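PDB 4RPC: putative alpha/beta hydrolase from Desulfitobacterium hafniense, which is probably a hydrolase of the alpha/beta-hydrolase family, though its substrate is unknown. Local coordinates for residues K12-E18 against Y49-E55. Numbering follows the deposited sequence.
Sequences KLHRMGE and YCLLIPE
E55 takes two partners, H14 and K12, with its one carboxylate. H14 NE2 donates to E55 OE2 over 2.7 Å, with the oxygen almost exactly in the imidazole plane but the nitrogen lying above the carboxylate plane; K12 curls round so that NZ makes a salt bridge to the syn side of E55 OE1, 2.9 Å away. Both oxygens are thus engaged, which should limit the carboxylate's rotation, and the H14 ring also stacks on W34. Between strands 13-17 and 50-54 the backbones pair antiparallel: H14 and I53 bond to each other both ways, as do M16 and L51.

Packing is tight where L13 meets P54 and L52 beneath helix 70-83. L13 sends its CG anti to the backbone N (chi1 -177°), which lays L13 CD1 alongside the ring of P54, 3.7 Å from P54 CD, and L77 and L81 of that helix close over this face. On the H14 face, I53 packs against W34.

The contact is looser where K12, R15 and E18 meet solvent. R15 runs extended past L52, R15 CG 3.9 Å from L52 CD2, and R15 NE makes a long bond to C50 SG (3.5 Å), while NH2 reaches P19 O. E18 turns its carboxylate away. Strand 13-17, at the edge of a sheet otherwise parallel, corresponds to the antiparallel second strand of the canonical alpha/beta-hydrolase fold.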
loop_
_atom_site.group_PDB
_atom_site.type_symbol
_atom_site.label_atom_id
_atom_site.label_comp_id
_atom_site.label_asym_id
_atom_site.label_seq_id
_atom_site.Cartn_x
_atom_site.Cartn_y
_atom_site.Cartn_z
ATOM N N LYS A 12 -2.203 0.197 -16.357
ATOM C CA LYS A 12 -2.842 1.551 -16.096
ATOM C C LYS A 12 -2.042 2.324 -14.999
ATOM O O LYS A 12 -2.344 2.270 -13.808
ATOM C CB LYS A 12 -4.340 1.406 -15.766
ATOM C CG LYS A 12 -5.262 2.364 -16.545
ATOM C CD LYS A 12 -6.319 1.619 -17.413
ATOM C CE LYS A 12 -7.485 0.993 -16.631
ATOM N NZ LYS A 12 -8.477 1.987 -16.126
ATOM N N LEU A 13 -0.997 2.997 -15.474
ATOM C CA LEU A 13 -0.036 3.731 -14.677
ATOM C C LEU A 13 -0.095 5.200 -15.013
ATOM O O LEU A 13 0.188 5.591 -16.132
ATOM C CB LEU A 13 1.369 3.225 -14.984
ATOM C CG LEU A 13 2.488 3.854 -14.163
ATOM C CD1 LEU A 13 2.452 3.389 -12.725
ATOM C CD2 LEU A 13 3.815 3.488 -14.774
ATOM N N HIS A 14 -0.468 6.000 -14.034
ATOM C CA HIS A 14 -0.674 7.426 -14.212
ATOM C C HIS A 14 0.583 8.110 -13.868
ATOM O O HIS A 14 1.266 7.692 -12.956
ATOM C CB HIS A 14 -1.719 7.948 -13.260
ATOM C CG HIS A 14 -3.072 7.364 -13.470
ATOM N ND1 HIS A 14 -4.010 7.940 -14.296
ATOM C CD2 HIS A 14 -3.645 6.259 -12.958
ATOM C CE1 HIS A 14 -5.109 7.213 -14.278
ATOM N NE2 HIS A 14 -4.910 6.186 -13.475
ATOM N N ARG A 15 0.872 9.197 -14.575
ATOM C CA ARG A 15 2.156 9.870 -14.415
ATOM C C ARG A 15 1.917 11.347 -14.189
ATOM O O ARG A 15 1.222 11.974 -14.939
ATOM C CB ARG A 15 3.045 9.607 -15.635
ATOM C CG ARG A 15 4.425 10.256 -15.581
ATOM C CD ARG A 15 5.240 9.904 -16.827
ATOM N NE ARG A 15 6.682 10.129 -16.654
ATOM C CZ ARG A 15 7.619 9.816 -17.564
ATOM N NH1 ARG A 15 7.261 9.263 -18.733
ATOM N NH2 ARG A 15 8.917 10.047 -17.318
HETATM N N MSE A 16 2.476 11.875 -13.123
HETATM C CA MSE A 16 2.354 13.283 -12.783
HETATM C C MSE A 16 3.705 13.835 -12.356
HETATM O O MSE A 16 4.716 13.120 -12.295
HETATM C CB MSE A 16 1.332 13.552 -11.671
HETATM C CG MSE A 16 0.477 12.363 -11.241
HETATM SE SE MSE A 16 -1.434 12.695 -11.518
HETATM C CE MSE A 16 -1.584 14.634 -11.848
ATOM N N GLY A 17 3.727 15.134 -12.092
ATOM C CA GLY A 17 4.953 15.834 -11.679
ATOM C C GLY A 17 5.995 16.006 -12.748
ATOM O O GLY A 17 5.674 16.081 -13.906
ATOM N N GLU A 18 7.258 16.090 -12.344
ATOM C CA GLU A 18 8.351 16.362 -13.261
ATOM C C GLU A 18 8.862 15.080 -13.934
ATOM O O GLU A 18 9.539 14.275 -13.270
ATOM C CB GLU A 18 9.496 17.045 -12.497
ATOM C CG GLU A 18 9.387 18.542 -12.435
ATOM C CD GLU A 18 9.198 19.151 -13.824
ATOM O OE1 GLU A 18 10.017 18.840 -14.741
ATOM O OE2 GLU A 18 8.188 19.873 -13.994
ATOM N N TYR A 49 9.359 15.775 -8.253
ATOM C CA TYR A 49 9.388 14.358 -8.544
ATOM C C TYR A 49 8.512 13.913 -9.674
ATOM O O TYR A 49 7.462 14.504 -9.934
ATOM C CB TYR A 49 9.021 13.584 -7.278
ATOM C CG TYR A 49 10.021 13.915 -6.209
ATOM C CD1 TYR A 49 11.235 13.288 -6.203
ATOM C CD2 TYR A 49 9.771 14.908 -5.269
ATOM C CE1 TYR A 49 12.192 13.598 -5.269
ATOM C CE2 TYR A 49 10.725 15.228 -4.317
ATOM C CZ TYR A 49 11.934 14.568 -4.327
ATOM O OH TYR A 49 12.914 14.854 -3.430
ATOM N N CYS A 50 8.963 12.834 -10.320
ATOM C CA CYS A 50 8.142 12.097 -11.222
ATOM C C CYS A 50 7.293 11.090 -10.413
ATOM O O CYS A 50 7.822 10.140 -9.907
ATOM C CB CYS A 50 8.993 11.343 -12.219
ATOM S SG CYS A 50 7.954 10.458 -13.392
ATOM N N LEU A 51 5.991 11.343 -10.294
ATOM C CA LEU A 51 5.090 10.503 -9.542
ATOM C C LEU A 51 4.478 9.526 -10.501
ATOM O O LEU A 51 3.917 9.905 -11.518
ATOM C CB LEU A 51 3.964 11.331 -8.868
ATOM C CG LEU A 51 4.294 12.248 -7.677
ATOM C CD1 LEU A 51 5.501 11.764 -6.878
ATOM C CD2 LEU A 51 4.478 13.690 -8.080
ATOM N N LEU A 52 4.585 8.270 -10.170
ATOM C CA LEU A 52 3.919 7.225 -10.901
ATOM C C LEU A 52 2.921 6.493 -10.012
ATOM O O LEU A 52 3.308 5.916 -8.981
ATOM C CB LEU A 52 5.002 6.264 -11.377
ATOM C CG LEU A 52 6.191 6.920 -12.106
ATOM C CD1 LEU A 52 7.425 6.017 -12.086
ATOM C CD2 LEU A 52 5.747 7.238 -13.517
ATOM N N ILE A 53 1.660 6.456 -10.421
ATOM C CA ILE A 53 0.601 5.947 -9.595
ATOM C C ILE A 53 -0.220 4.885 -10.312
ATOM O O ILE A 53 -0.995 5.185 -11.196
ATOM C CB ILE A 53 -0.348 7.064 -9.106
ATOM C CG1 ILE A 53 0.442 8.335 -8.648
ATOM C CG2 ILE A 53 -1.216 6.565 -7.982
ATOM C CD1 ILE A 53 0.682 9.313 -9.732
ATOM N N PRO A 54 -0.027 3.614 -9.961
ATOM C CA PRO A 54 -0.838 2.627 -10.653
ATOM C C PRO A 54 -2.282 2.535 -10.142
ATOM O O PRO A 54 -2.577 2.945 -9.037
ATOM C CB PRO A 54 -0.112 1.315 -10.337
ATOM C CG PRO A 54 0.736 1.592 -9.138
ATOM C CD PRO A 54 1.127 3.018 -9.287
ATOM N N GLU A 55 -3.175 1.974 -10.942
ATOM C CA GLU A 55 -4.456 1.464 -10.443
ATOM C C GLU A 55 -4.339 -0.020 -10.217
ATOM O O GLU A 55 -3.933 -0.746 -11.111
ATOM C CB GLU A 55 -5.503 1.648 -11.502
ATOM C CG GLU A 55 -5.743 3.076 -11.839
ATOM C CD GLU A 55 -6.785 3.255 -12.929
ATOM O OE1 GLU A 55 -7.343 2.234 -13.467
ATOM O OE2 GLU A 55 -6.999 4.444 -13.232
#